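Local coordinates for protein deacetylase EF_0837 (Enterococcus faecalis, PDB 2ICS) that hydrolyses the ester bond of acetyl-(R)-mandelate in vitro with very low efficiency, as a binuclear zinc enzyme of the amidohydrolase type, at residues E65-Y70 with A89-A94; L114-K119 with Q125-D130; Y298-I303 with E355-I360. All blocks are in the same frame, centred on the assembly; numbering follows the deposited sequence.

Contact 1 of 3, residues E65-Y70 with A89-A94. With ADE (adenine), chain D.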
# COMPACT_ATOMS: atom_id res chain seq x y z
N GLU A 65 17.00 -0.54 1.67
CA GLU A 65 18.06 0.16 0.95
C GLU A 65 19.31 -0.64 0.56
O GLU A 65 20.08 -0.20 -0.31
CB GLU A 65 18.48 1.42 1.73
CG GLU A 65 19.27 1.17 3.01
CD GLU A 65 19.75 2.46 3.65
OE1 GLU A 65 18.93 3.17 4.28
OE2 GLU A 65 20.95 2.77 3.53
N LYS A 66 19.53 -1.80 1.18
CA LYS A 66 20.70 -2.60 0.86
C LYS A 66 20.49 -3.64 -0.24
O LYS A 66 21.44 -4.30 -0.66
CB LYS A 66 21.23 -3.30 2.12
CG LYS A 66 21.83 -2.36 3.14
CD LYS A 66 22.98 -1.56 2.54
CE LYS A 66 23.69 -0.74 3.60
NZ LYS A 66 24.27 -1.61 4.67
N MSE A 67 19.25 -3.79 -0.71
CA MSE A 67 18.94 -4.76 -1.76
C MSE A 67 19.48 -4.29 -3.11
O MSE A 67 19.53 -3.10 -3.39
CB MSE A 67 17.43 -4.99 -1.85
CG MSE A 67 17.00 -6.09 -2.83
SE MSE A 67 17.80 -7.83 -2.47
CE MSE A 67 16.95 -8.23 -0.79
N ALA A 68 19.87 -5.26 -3.94
CA ALA A 68 20.45 -5.03 -5.26
C ALA A 68 19.86 -3.90 -6.09
O ALA A 68 20.29 -2.75 -5.98
CB ALA A 68 20.41 -6.32 -6.06
N LEU A 69 18.88 -4.23 -6.93
CA LEU A 69 18.27 -3.24 -7.80
C LEU A 69 16.93 -2.75 -7.26
O LEU A 69 16.63 -1.56 -7.30
CB LEU A 69 18.05 -3.84 -9.19
CG LEU A 69 19.16 -4.71 -9.79
CD1 LEU A 69 18.81 -5.07 -11.23
CD2 LEU A 69 20.49 -3.97 -9.73
N TYR A 70 16.14 -3.69 -6.76
CA TYR A 70 14.82 -3.43 -6.22
C TYR A 70 14.93 -2.84 -4.80
O TYR A 70 14.86 -3.57 -3.82
CB TYR A 70 14.06 -4.77 -6.18
CG TYR A 70 12.64 -4.74 -6.70
CD1 TYR A 70 12.33 -4.18 -7.95
CD2 TYR A 70 11.60 -5.29 -5.96
CE1 TYR A 70 11.02 -4.18 -8.43
CE2 TYR A 70 10.29 -5.30 -6.43
CZ TYR A 70 10.00 -4.74 -7.67
OH TYR A 70 8.71 -4.72 -8.12
N ALA A 89 6.82 -4.95 0.46
CA ALA A 89 6.19 -6.16 -0.05
C ALA A 89 7.09 -7.38 -0.32
O ALA A 89 7.24 -7.82 -1.47
CB ALA A 89 5.39 -5.83 -1.32
N GLY A 90 7.68 -7.92 0.74
CA GLY A 90 8.51 -9.10 0.60
C GLY A 90 9.87 -8.96 -0.06
O GLY A 90 10.35 -9.91 -0.68
N THR A 91 10.49 -7.80 0.07
CA THR A 91 11.81 -7.63 -0.52
C THR A 91 12.76 -8.63 0.13
O THR A 91 13.67 -9.16 -0.52
CB THR A 91 12.37 -6.22 -0.25
OG1 THR A 91 11.50 -5.24 -0.83
CG2 THR A 91 13.77 -6.08 -0.85
N THR A 92 12.54 -8.89 1.42
CA THR A 92 13.39 -9.80 2.17
C THR A 92 12.68 -11.05 2.63
O THR A 92 11.46 -11.08 2.79
CB THR A 92 13.96 -9.13 3.45
OG1 THR A 92 12.89 -8.86 4.36
CG2 THR A 92 14.67 -7.84 3.10
N GLY A 93 13.48 -12.10 2.85
CA GLY A 93 12.96 -13.36 3.34
C GLY A 93 13.48 -13.50 4.76
O GLY A 93 14.14 -12.59 5.27
N ALA A 94 13.21 -14.63 5.40
CA ALA A 94 13.65 -14.86 6.77
C ALA A 94 15.16 -14.68 6.96
O ALA A 94 15.60 -14.28 8.04
CB ALA A 94 13.24 -16.26 7.22
N9 ADE D . 8.55 -8.89 -13.36
C8 ADE D . 7.21 -9.17 -13.25
N7 ADE D . 6.72 -8.64 -12.17
C5 ADE D . 7.71 -7.97 -11.51
C6 ADE D . 7.79 -7.21 -10.31
N6 ADE D . 6.67 -7.02 -9.51
N1 ADE D . 8.98 -6.68 -9.95
C2 ADE D . 10.08 -6.85 -10.71
N3 ADE D . 10.05 -7.56 -11.84
C4 ADE D . 8.90 -8.13 -12.28
O HOH W 1 13.71 -2.86 -1.25
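Packing of Met67 on Thr91 joins two loops beside the binuclear zinc site, one following strand 51-61 and the other following strand 83-89 of the barrel. Met67, a selenomethionine, meets the methyl branch of Thr91: its CG lies 3.8 Å from Thr91 CG2, and its chain, kinked at CG (chi2 57°) and again at the selenium, curls back to bring CE 3.4 Å from Thr91 O. The two side chains run alongside each other in opposite senses. With CG2 of Thr91 anti to the backbone N, OG1 (chi1 -61°) is turned to a different set of partners. It bonds to Asp88 and to His62, a zinc ligand, so this threonine belongs to the second shell of the metal site. One water spans the loops, donating to Tyr70 O at 2.9 Å and, less closely, to Thr91 OG1 at 3.3 Å. From the 65-70 loop the Tyr70 ring reaches the ligand, placing OH 2.7 Å from adenine N1, and also packs against the rings of His62 and Tyr274. Around this pair, Asn96 lies against Met67, while Thr92 leans on Phe64 and on Ile97 of helix 97-105, which follows the 89-94 loop.

Contact 2 of 3, residues L114-K119 with Q125-D130. With ADE (adenine), chain D.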
# COMPACT_ATOMS: atom_id res chain seq x y z
N LEU A 114 6.37 -7.44 4.83
CA LEU A 114 5.82 -8.75 4.57
C LEU A 114 7.05 -9.60 4.34
O LEU A 114 7.99 -9.16 3.67
CB LEU A 114 4.98 -8.75 3.29
CG LEU A 114 3.50 -8.38 3.35
CD1 LEU A 114 3.21 -7.43 4.51
CD2 LEU A 114 3.12 -7.76 2.00
N VAL A 115 7.07 -10.81 4.89
CA VAL A 115 8.22 -11.67 4.69
C VAL A 115 7.96 -12.53 3.47
O VAL A 115 6.90 -13.15 3.36
CB VAL A 115 8.49 -12.55 5.94
CG1 VAL A 115 7.25 -13.33 6.31
CG2 VAL A 115 9.65 -13.51 5.66
N ASN A 116 8.92 -12.56 2.55
CA ASN A 116 8.79 -13.35 1.33
C ASN A 116 8.84 -14.80 1.76
O ASN A 116 9.64 -15.15 2.63
CB ASN A 116 9.97 -13.05 0.40
CG ASN A 116 9.66 -13.36 -1.05
OD1 ASN A 116 9.26 -14.47 -1.40
ND2 ASN A 116 9.86 -12.36 -1.91
N ILE A 117 8.02 -15.66 1.17
CA ILE A 117 8.04 -17.07 1.55
C ILE A 117 9.37 -17.71 1.15
O ILE A 117 9.70 -18.80 1.62
CB ILE A 117 6.88 -17.85 0.92
CG1 ILE A 117 6.91 -17.71 -0.61
CG2 ILE A 117 5.57 -17.34 1.49
CD1 ILE A 117 5.89 -18.58 -1.31
N SER A 118 10.13 -17.04 0.28
CA SER A 118 11.44 -17.53 -0.14
C SER A 118 12.47 -16.86 0.78
O SER A 118 12.60 -15.64 0.79
CB SER A 118 11.71 -17.14 -1.60
OG SER A 118 12.88 -17.78 -2.08
N LYS A 119 13.19 -17.67 1.56
CA LYS A 119 14.15 -17.16 2.54
C LYS A 119 15.08 -16.00 2.18
O LYS A 119 15.47 -15.24 3.07
CB LYS A 119 14.99 -18.31 3.12
CG LYS A 119 15.90 -19.06 2.15
CD LYS A 119 16.84 -19.97 2.94
CE LYS A 119 17.73 -20.84 2.06
NZ LYS A 119 17.00 -22.03 1.52
N GLN A 125 15.68 -12.89 -9.56
CA GLN A 125 14.40 -12.50 -10.14
C GLN A 125 13.40 -13.64 -10.01
O GLN A 125 12.19 -13.42 -10.00
CB GLN A 125 14.57 -12.13 -11.61
CG GLN A 125 13.27 -11.74 -12.33
CD GLN A 125 12.64 -10.47 -11.78
OE1 GLN A 125 13.26 -9.40 -11.80
NE2 GLN A 125 11.41 -10.58 -11.30
N ASP A 126 13.92 -14.86 -9.91
CA ASP A 126 13.08 -16.05 -9.80
C ASP A 126 13.25 -16.78 -8.47
O ASP A 126 13.62 -17.95 -8.44
CB ASP A 126 13.42 -17.01 -10.95
CG ASP A 126 14.91 -17.36 -11.01
OD1 ASP A 126 15.30 -18.15 -11.91
OD2 ASP A 126 15.68 -16.86 -10.17
N GLU A 127 12.95 -16.09 -7.38
CA GLU A 127 13.12 -16.68 -6.06
C GLU A 127 12.15 -17.81 -5.71
O GLU A 127 12.22 -18.37 -4.62
CB GLU A 127 13.10 -15.58 -4.99
CG GLU A 127 12.40 -14.30 -5.41
CD GLU A 127 10.96 -14.29 -4.99
OE1 GLU A 127 10.25 -13.30 -5.28
OE2 GLU A 127 10.53 -15.28 -4.37
N LEU A 128 11.25 -18.15 -6.63
CA LEU A 128 10.32 -19.25 -6.38
C LEU A 128 10.58 -20.41 -7.36
O LEU A 128 9.86 -21.40 -7.37
CB LEU A 128 8.87 -18.78 -6.49
CG LEU A 128 8.38 -17.81 -5.40
CD1 LEU A 128 6.88 -17.59 -5.55
CD2 LEU A 128 8.69 -18.38 -4.01
N ALA A 129 11.64 -20.27 -8.15
CA ALA A 129 12.04 -21.28 -9.13
C ALA A 129 12.69 -22.47 -8.41
O ALA A 129 12.63 -23.60 -8.89
CB ALA A 129 13.00 -20.68 -10.14
N ASP A 130 13.32 -22.19 -7.27
CA ASP A 130 13.97 -23.23 -6.47
C ASP A 130 13.16 -23.36 -5.18
O ASP A 130 13.27 -22.53 -4.28
CB ASP A 130 15.41 -22.83 -6.13
CG ASP A 130 16.12 -23.86 -5.27
OD1 ASP A 130 15.46 -24.81 -4.78
OD2 ASP A 130 17.35 -23.72 -5.07
N9 ADE D . 8.55 -8.89 -13.36
C8 ADE D . 7.21 -9.17 -13.25
N7 ADE D . 6.72 -8.64 -12.17
C5 ADE D . 7.71 -7.97 -11.51
C6 ADE D . 7.79 -7.21 -10.31
N6 ADE D . 6.67 -7.02 -9.51
N1 ADE D . 8.98 -6.68 -9.95
C2 ADE D . 10.08 -6.85 -10.71
N3 ADE D . 10.05 -7.56 -11.84
C4 ADE D . 8.90 -8.13 -12.28
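The long loop between strand 110-114 and helix 136-145, which forms part of the adenine pocket, folds back on itself here, bringing Ser118 against Glu127. Ser118 OG donates to Glu127 O at 2.7 Å, a short bond; the angle at the carbonyl oxygen is 139°, and the hydroxyl is somewhat tilted from the carbonyl plane. The hydroxyl reaches across because chi1 of -171° swings it away from its own backbone N. Glu127 sits within a type I turn from Asp126 to Ala129, closed by the backbone bond from Ala129 N to Asp126 O. On the facing side, Asn116 OD1 accepts from Ser118 N at 3.2 Å, an Asx turn that fixes the start of the loop. The Asn116 amide and the Glu127 carboxylate extend toward each other from the two segments, their planes turned square to one another. Asn116 OD1 and Glu127 OE2 are 3.3 Å apart, but both are acceptors and form no bond; Asn116 ND2 instead donates to Gly90 O. Beside the polar groups, Leu128 CD2 packs 3.9 Å from Ile117 CD1, the two side chains crossing at about a right angle. Gln125, just before the turn, folds its chain at CG (chi2 65°) and brings NE2 to 3.4 Å from adenine N3. Glu127 OE1 forms a salt bridge with NE of Arg156, which probably stabilises the transition state as in related enzymes. The buried carboxylate thus has a charged partner, and Glu127, its backbone carbonyl held by Ser118, probably helps to orient that arginine, a second-shell role beside the pocket.

Contact 3 of 3, residues Y298-I303 with E355-I360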
# COMPACT_ATOMS: atom_id res chain seq x y z
N TYR A 298 -12.80 7.63 -9.48
CA TYR A 298 -13.04 7.56 -8.03
C TYR A 298 -13.14 8.99 -7.49
O TYR A 298 -12.61 9.92 -8.09
CB TYR A 298 -11.87 6.87 -7.32
CG TYR A 298 -11.66 5.40 -7.64
CD1 TYR A 298 -12.13 4.84 -8.83
CD2 TYR A 298 -10.92 4.58 -6.78
CE1 TYR A 298 -11.86 3.51 -9.16
CE2 TYR A 298 -10.64 3.25 -7.10
CZ TYR A 298 -11.11 2.73 -8.29
OH TYR A 298 -10.81 1.43 -8.62
N ASP A 299 -13.84 9.18 -6.37
CA ASP A 299 -13.93 10.52 -5.77
C ASP A 299 -12.91 10.60 -4.63
O ASP A 299 -12.51 9.58 -4.08
CB ASP A 299 -15.35 10.83 -5.24
CG ASP A 299 -15.80 9.88 -4.13
OD1 ASP A 299 -15.02 9.59 -3.20
OD2 ASP A 299 -16.97 9.43 -4.18
N TRP A 300 -12.48 11.81 -4.29
CA TRP A 300 -11.47 11.98 -3.25
C TRP A 300 -11.74 11.29 -1.91
O TRP A 300 -10.83 10.71 -1.32
CB TRP A 300 -11.18 13.47 -3.04
CG TRP A 300 -10.39 14.06 -4.18
CD1 TRP A 300 -10.80 15.02 -5.06
CD2 TRP A 300 -9.07 13.67 -4.61
NE1 TRP A 300 -9.83 15.25 -6.00
CE2 TRP A 300 -8.76 14.44 -5.75
CE3 TRP A 300 -8.13 12.74 -4.14
CZ2 TRP A 300 -7.54 14.31 -6.43
CZ3 TRP A 300 -6.91 12.61 -4.82
CH2 TRP A 300 -6.64 13.39 -5.96
N PRO A 301 -12.99 11.36 -1.41
CA PRO A 301 -13.27 10.70 -0.13
C PRO A 301 -12.93 9.21 -0.12
O PRO A 301 -12.30 8.71 0.81
CB PRO A 301 -14.76 10.96 0.07
CG PRO A 301 -14.95 12.31 -0.59
CD PRO A 301 -14.14 12.16 -1.86
N GLU A 302 -13.34 8.47 -1.15
CA GLU A 302 -13.04 7.05 -1.17
C GLU A 302 -11.54 6.84 -1.43
O GLU A 302 -10.95 5.90 -0.91
CB GLU A 302 -13.90 6.32 -2.21
CG GLU A 302 -13.70 6.71 -3.66
CD GLU A 302 -14.82 6.22 -4.56
OE1 GLU A 302 -15.42 5.17 -4.24
OE2 GLU A 302 -15.11 6.86 -5.59
N ILE A 303 -10.94 7.73 -2.22
CA ILE A 303 -9.51 7.64 -2.49
C ILE A 303 -8.74 7.70 -1.17
O ILE A 303 -7.89 6.86 -0.90
CB ILE A 303 -9.06 8.77 -3.43
CG1 ILE A 303 -9.64 8.54 -4.82
CG2 ILE A 303 -7.53 8.84 -3.49
CD1 ILE A 303 -9.36 9.67 -5.81
N GLU A 355 -7.14 17.50 -11.27
CA GLU A 355 -6.94 17.80 -9.86
C GLU A 355 -5.68 17.13 -9.29
O GLU A 355 -5.39 15.97 -9.57
CB GLU A 355 -8.18 17.37 -9.06
CG GLU A 355 -9.49 17.78 -9.73
CD GLU A 355 -10.72 17.46 -8.89
OE1 GLU A 355 -10.90 16.28 -8.50
OE2 GLU A 355 -11.51 18.38 -8.62
N GLN A 356 -4.95 17.88 -8.47
CA GLN A 356 -3.72 17.40 -7.86
C GLN A 356 -3.79 17.44 -6.33
O GLN A 356 -4.24 18.44 -5.76
CB GLN A 356 -2.53 18.24 -8.33
CG GLN A 356 -2.17 18.08 -9.80
CD GLN A 356 -1.06 19.04 -10.23
OE1 GLN A 356 -0.04 19.17 -9.55
NE2 GLN A 356 -1.27 19.72 -11.35
N ILE A 357 -3.34 16.37 -5.69
CA ILE A 357 -3.33 16.33 -4.23
C ILE A 357 -1.88 16.48 -3.78
O ILE A 357 -0.99 15.84 -4.34
CB ILE A 357 -3.96 15.01 -3.70
CG1 ILE A 357 -4.00 15.03 -2.17
CG2 ILE A 357 -3.20 13.79 -4.23
CD1 ILE A 357 -4.90 13.96 -1.56
N ARG A 358 -1.64 17.34 -2.79
CA ARG A 358 -0.28 17.59 -2.31
C ARG A 358 -0.14 17.71 -0.80
O ARG A 358 -0.76 18.57 -0.18
CB ARG A 358 0.24 18.89 -2.93
CG ARG A 358 0.15 18.96 -4.44
CD ARG A 358 0.42 20.37 -4.93
NE ARG A 358 0.25 20.49 -6.37
CZ ARG A 358 0.39 21.63 -7.05
NH1 ARG A 358 0.70 22.75 -6.41
NH2 ARG A 358 0.22 21.64 -8.37
N PRO A 359 0.70 16.87 -0.19
CA PRO A 359 0.89 16.94 1.26
C PRO A 359 1.76 18.15 1.58
O PRO A 359 2.74 18.40 0.89
CB PRO A 359 1.59 15.62 1.57
CG PRO A 359 2.43 15.40 0.35
CD PRO A 359 1.47 15.75 -0.77
N ILE A 360 1.41 18.90 2.62
CA ILE A 360 2.21 20.06 2.99
C ILE A 360 2.82 19.85 4.37
O ILE A 360 3.81 20.48 4.71
CB ILE A 360 1.37 21.36 2.98
CG1 ILE A 360 0.23 21.26 3.99
CG2 ILE A 360 0.85 21.63 1.57
CD1 ILE A 360 -0.58 22.54 4.09
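Glu355 OE1 is gripped by two groups: Trp300 NE1 donates to it at 2.9 Å, and Arg294 of helix 286-296 forms a salt bridge with the same oxygen through NE. The indole bond is bent, with an N-H...acceptor angle of 142°, and it meets the carboxylate from above its plane, while the oxygen lies near the edge of the ring. Ring and carboxylate planes stand 33° apart. With CG anti to its carbonyl carbon (chi1 -44°) and an extended chain beyond, Glu355 carries its carboxylate to the pyrrole part of the indole. The six-membered part packs against a second strand residue: Trp300 CH2 is 3.9 Å from Ile357 CB, with Ile357 CG2 also close to CZ3 and CH2. Trp300 opens helix 300-305, whose start is a capping box. Asp299, the N-cap, accepts from Glu302 N through OD1 at 2.9 Å, and Glu302 OE2 accepts in return from Asp299 N at 2.8 Å, using its anti lone pair. Through Trp300 this helix end is fastened to strand 350-364, which pairs with strand 331-344, and Ile336 of that neighbour touches the indole as well. Within helix 300-305, Ile303 CD1 rests over one face of the indole, 3.6 Å above its plane and offset toward the rim.

Overall arrangement
From the N terminus the contacts come in series, none enclosing or crossing another. Contact 1 brings together the loops after strands 51-61 and 83-89, with helix 74-77 and strand 83-89 between them. Contact 2 closes a short loop within the connection from strand 110-114 to helix 136-145. These two touch: the backbone N of Asn116 in contact 2 bonds to Thr92 O, and Val115 packs on Ala94, so successive barrel loops are tied together, and both contacts reach the adenine. Contact 3 closes a loop of about fifty residues, much of it strand, near the C-terminal end of the chain and on the opposite side of the chain's centre; its centre is about 30 Å from that of contact 1.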